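Local coordinates for protein 361aa long hypothetical D-aminopeptidase (Pyrococcus horikoshii, PDB 2DRH) that is of unproven function but probably acts as an aminopeptidase that removes residues from the N-terminus of peptides, at residues Ala267-Tyr272 / Glu321-Ser326; Val170-Gly175 / Leu204-Phe209. All blocks are in the same frame, centred on the assembly; numbering follows the deposited sequence.

Contact 1 (Ala267-Tyr272 / Glu321-Ser326); sequences ARTGGY and EAIINS
Thr269 meets Ile323 with both of its side-chain branches and Ile324 with its methyl alone, where helix 252-268 runs out. The tight part is the Ile323 side: Thr269 OG1 lies 3.7 Å from Ile323 CD1 and 3.8 Å from Ile323 CG2, facing both methyls of the isoleucine, while Thr269 CG2 comes within 4.1 Å of Ile323 CB. The two side chains run at a slant to each other, and the contact is van der Waals throughout. The hydroxyl is turned between the backbone N and the carbonyl carbon (chi1 65°), from where it also bonds to Leu266 O of its own last helical turn; its polar need is thus met although it faces an apolar side chain. On the looser Ile324 side a single methyl pair counts, Thr269 CG2 to Ile324 CD1 at 4.1 Å, the two side chains passing each other in opposite senses. Replaced by an alanine, Thr269 would lose both branches, which would probably open a gap before the two isoleucines and leave Leu266 O without its hydroxyl partner. The chain then leaves the helix through a Schellman motif at Gly270, whose positive phi (106°) suits glycine. Beyond the packed methyls the surroundings turn polar: Arg268, partly exposed, pairs through NE with Glu320, and Tyr272 makes a cation-pi contact with Lys313 of the second subunit. On helix 309-328, Asn325 ND2 gives a straight bond (174°) to Glu321 OE2, 3.0 Å away and approached from above the carboxylate plane. Glu321 also forms a salt bridge with Arg190, and both it and Asn325 touch Ala188, so that helix 309-328 lies against strand 184-193, while Phe209, following strand 198-207, lies against Thr269.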
# COMPACT_ATOMS: atom_id res chain seq x y z
N ALA A 267 -10.34 -3.71 -18.24
CA ALA A 267 -11.77 -3.72 -17.94
C ALA A 267 -12.66 -3.54 -19.17
O ALA A 267 -13.72 -4.16 -19.28
CB ALA A 267 -12.09 -2.63 -16.93
N ARG A 268 -12.20 -2.70 -20.10
CA ARG A 268 -12.94 -2.40 -21.31
C ARG A 268 -13.04 -3.56 -22.30
O ARG A 268 -13.91 -3.54 -23.16
CB ARG A 268 -12.35 -1.14 -21.98
CG ARG A 268 -12.69 0.15 -21.22
CD ARG A 268 -12.03 1.39 -21.83
NE ARG A 268 -12.55 1.73 -23.15
CZ ARG A 268 -13.65 2.45 -23.37
NH1 ARG A 268 -14.37 2.92 -22.36
NH2 ARG A 268 -14.04 2.71 -24.62
N THR A 269 -12.17 -4.56 -22.19
CA THR A 269 -12.25 -5.71 -23.08
C THR A 269 -13.04 -6.83 -22.40
O THR A 269 -13.22 -7.91 -22.98
CB THR A 269 -10.85 -6.27 -23.45
OG1 THR A 269 -10.21 -6.78 -22.27
CG2 THR A 269 -9.97 -5.18 -24.08
N GLY A 270 -13.52 -6.59 -21.18
CA GLY A 270 -14.26 -7.61 -20.46
C GLY A 270 -13.47 -8.24 -19.32
O GLY A 270 -13.81 -9.34 -18.85
N GLY A 271 -12.41 -7.57 -18.89
CA GLY A 271 -11.59 -8.08 -17.80
C GLY A 271 -12.14 -7.64 -16.45
O GLY A 271 -12.14 -6.44 -16.14
N TYR A 272 -12.60 -8.61 -15.65
CA TYR A 272 -13.19 -8.34 -14.35
C TYR A 272 -12.30 -8.73 -13.16
O TYR A 272 -12.71 -8.57 -12.00
CB TYR A 272 -14.54 -9.05 -14.22
CG TYR A 272 -15.58 -8.61 -15.23
CD1 TYR A 272 -15.62 -9.17 -16.51
CD2 TYR A 272 -16.49 -7.61 -14.93
CE1 TYR A 272 -16.54 -8.75 -17.45
CE2 TYR A 272 -17.42 -7.17 -15.87
CZ TYR A 272 -17.44 -7.74 -17.13
OH TYR A 272 -18.35 -7.30 -18.07
N GLU A 321 -6.22 -2.28 -26.96
CA GLU A 321 -5.95 -2.83 -28.27
C GLU A 321 -4.96 -3.99 -28.17
O GLU A 321 -5.13 -5.00 -28.86
CB GLU A 321 -5.40 -1.76 -29.23
CG GLU A 321 -5.58 -2.15 -30.70
CD GLU A 321 -4.67 -1.39 -31.66
OE1 GLU A 321 -4.61 -0.14 -31.58
OE2 GLU A 321 -4.02 -2.05 -32.50
N ALA A 322 -3.95 -3.85 -27.32
CA ALA A 322 -2.95 -4.90 -27.16
C ALA A 322 -3.61 -6.23 -26.78
O ALA A 322 -3.17 -7.29 -27.24
CB ALA A 322 -1.92 -4.51 -26.11
N ILE A 323 -4.64 -6.17 -25.95
CA ILE A 323 -5.34 -7.38 -25.54
C ILE A 323 -6.04 -7.99 -26.74
O ILE A 323 -5.91 -9.18 -27.00
CB ILE A 323 -6.39 -7.08 -24.43
CG1 ILE A 323 -5.67 -6.68 -23.14
CG2 ILE A 323 -7.27 -8.31 -24.20
CD1 ILE A 323 -6.59 -6.22 -22.03
N ILE A 324 -6.78 -7.16 -27.47
CA ILE A 324 -7.49 -7.64 -28.65
C ILE A 324 -6.50 -8.24 -29.67
O ILE A 324 -6.73 -9.33 -30.20
CB ILE A 324 -8.31 -6.50 -29.31
CG1 ILE A 324 -9.36 -5.99 -28.33
CG2 ILE A 324 -8.96 -6.99 -30.60
CD1 ILE A 324 -10.22 -7.08 -27.69
N ASN A 325 -5.40 -7.53 -29.92
CA ASN A 325 -4.39 -8.02 -30.86
C ASN A 325 -3.84 -9.39 -30.46
O ASN A 325 -3.46 -10.18 -31.32
CB ASN A 325 -3.23 -7.02 -30.99
CG ASN A 325 -3.66 -5.73 -31.66
OD1 ASN A 325 -4.47 -5.75 -32.58
ND2 ASN A 325 -3.10 -4.60 -31.23
N SER A 326 -3.80 -9.67 -29.16
CA SER A 326 -3.30 -10.96 -28.69
C SER A 326 -4.25 -12.05 -29.16
O SER A 326 -3.84 -13.20 -29.35
CB SER A 326 -3.18 -11.00 -27.16
OG SER A 326 -4.45 -11.14 -26.54

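Contact 2 (Val170-Gly175 / Leu204-Phe209); sequences VGAGTG and LVLSNF
Leu206 drives the end of its side chain into the turn at Ala172 and Gly173, CD1 over the backbone of both, CD2 against the Ala172 methyl. CD1 of Leu206 sits 3.5 Å from Gly173 CA and 3.6 Å from Ala172 O, so it rests on backbone; CD2 of Leu206 meets the methyl of Ala172, its CB, at 4.0 Å. With CG anti to the backbone N (chi1 174°), the end of the leucine swings in to the turn, where the backbones come close, Gly173 CA and Leu206 CA being 6.0 Å apart. The turn belongs to a loop between the two sheets of the chain, consistent with the layered alpha-beta-beta-alpha sandwich of the DmpA family: Leu206 pairs through its backbone with Ile241 in one sheet, whereas Ala172 N bonds to Thr53 OG1, and Gly171 N to Thr33 OG1, in the other. A short 3-10 turn runs through Ala172 and Gly173, with a hydrogen bond from Gly173 N to Val170 O at 2.8 Å. A beta carbon at Gly173 would be crowded by Val170 O. Gly171 O is gripped twice from one face of its plane, by Thr174 N at 3.2 Å and by Thr174 OG1 at 2.7 Å, the hydroxyl arriving 23° off the carbonyl plane.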
# COMPACT_ATOMS: atom_id res chain seq x y z
N VAL A 170 3.16 -17.26 -29.02
CA VAL A 170 4.61 -17.37 -29.13
C VAL A 170 5.22 -16.98 -27.79
O VAL A 170 4.59 -16.29 -26.99
CB VAL A 170 5.14 -16.43 -30.25
CG1 VAL A 170 4.61 -16.89 -31.62
CG2 VAL A 170 4.70 -14.99 -29.98
N GLY A 171 6.45 -17.43 -27.54
CA GLY A 171 7.10 -17.11 -26.28
C GLY A 171 6.25 -17.49 -25.08
O GLY A 171 5.72 -18.61 -25.01
N ALA A 172 6.10 -16.57 -24.14
CA ALA A 172 5.30 -16.84 -22.95
C ALA A 172 3.82 -17.01 -23.30
O ALA A 172 3.07 -17.62 -22.55
CB ALA A 172 5.47 -15.71 -21.94
N GLY A 173 3.41 -16.50 -24.45
CA GLY A 173 2.01 -16.63 -24.84
C GLY A 173 1.65 -17.97 -25.46
O GLY A 173 0.47 -18.31 -25.58
N THR A 174 2.67 -18.73 -25.85
CA THR A 174 2.48 -20.02 -26.49
C THR A 174 1.24 -20.84 -26.09
O THR A 174 0.41 -21.14 -26.94
CB THR A 174 3.74 -20.90 -26.33
OG1 THR A 174 4.86 -20.23 -26.96
CG2 THR A 174 3.55 -22.26 -26.99
N GLY A 175 1.11 -21.19 -24.81
CA GLY A 175 -0.04 -22.00 -24.41
C GLY A 175 -1.13 -21.33 -23.59
O GLY A 175 -1.85 -22.02 -22.86
N LEU A 204 2.66 -4.15 -24.15
CA LEU A 204 2.80 -5.55 -24.51
C LEU A 204 2.04 -6.31 -23.43
O LEU A 204 2.28 -6.12 -22.23
CB LEU A 204 4.27 -5.97 -24.53
CG LEU A 204 4.51 -7.45 -24.87
CD1 LEU A 204 5.93 -7.63 -25.36
CD2 LEU A 204 4.26 -8.33 -23.64
N VAL A 205 1.12 -7.18 -23.84
CA VAL A 205 0.36 -7.93 -22.86
C VAL A 205 0.46 -9.43 -23.09
O VAL A 205 0.68 -9.89 -24.20
CB VAL A 205 -1.13 -7.54 -22.88
CG1 VAL A 205 -1.29 -6.03 -22.68
CG2 VAL A 205 -1.76 -7.98 -24.20
N LEU A 206 0.30 -10.17 -22.00
CA LEU A 206 0.31 -11.62 -22.01
C LEU A 206 -1.09 -11.90 -21.48
O LEU A 206 -1.32 -11.82 -20.28
CB LEU A 206 1.37 -12.18 -21.06
CG LEU A 206 1.41 -13.70 -20.86
CD1 LEU A 206 1.62 -14.38 -22.20
CD2 LEU A 206 2.51 -14.08 -19.88
N SER A 207 -2.02 -12.20 -22.39
CA SER A 207 -3.40 -12.43 -22.01
C SER A 207 -3.69 -13.88 -21.70
O SER A 207 -3.34 -14.78 -22.46
CB SER A 207 -4.33 -11.97 -23.14
OG SER A 207 -4.14 -12.74 -24.31
N ASN A 208 -4.37 -14.11 -20.58
CA ASN A 208 -4.70 -15.47 -20.16
C ASN A 208 -5.87 -15.42 -19.19
O ASN A 208 -5.86 -16.10 -18.16
CB ASN A 208 -3.48 -16.12 -19.50
CG ASN A 208 -3.71 -17.58 -19.15
OD1 ASN A 208 -3.97 -18.40 -20.03
ND2 ASN A 208 -3.63 -17.90 -17.87
N PHE A 209 -6.88 -14.63 -19.53
CA PHE A 209 -8.05 -14.45 -18.67
C PHE A 209 -9.37 -14.40 -19.42
O PHE A 209 -9.43 -14.51 -20.65
CB PHE A 209 -7.94 -13.13 -17.91
CG PHE A 209 -8.12 -11.92 -18.79
CD1 PHE A 209 -7.07 -11.46 -19.60
CD2 PHE A 209 -9.34 -11.26 -18.86
CE1 PHE A 209 -7.25 -10.37 -20.47
CE2 PHE A 209 -9.54 -10.17 -19.72
CZ PHE A 209 -8.49 -9.73 -20.53

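Overall arrangement
Contacts 1 and 2 have centres about 13 Å apart; contact 1 packs against strand 198-207 and the residues after it, which also carry contact 2. Leu206 serves contact 2 in the space between the sheets, while its neighbours Val205 and Ser207 turn to helix 309-328 of contact 1. There Val205 CG2 packs 3.4 Å from Ala322 O, and Ser207 OG is probably hydrogen-bonded to Ser326 OG at 2.8 Å. Past the strand end, the ring of Phe209 carries the junction onward, its CE2 lying 3.5 Å from Gly271 CA. Together the contacts run from the outer helices through the larger sheet to the inter-sheet loop; the second subunit touches contact 1 but not contact 2.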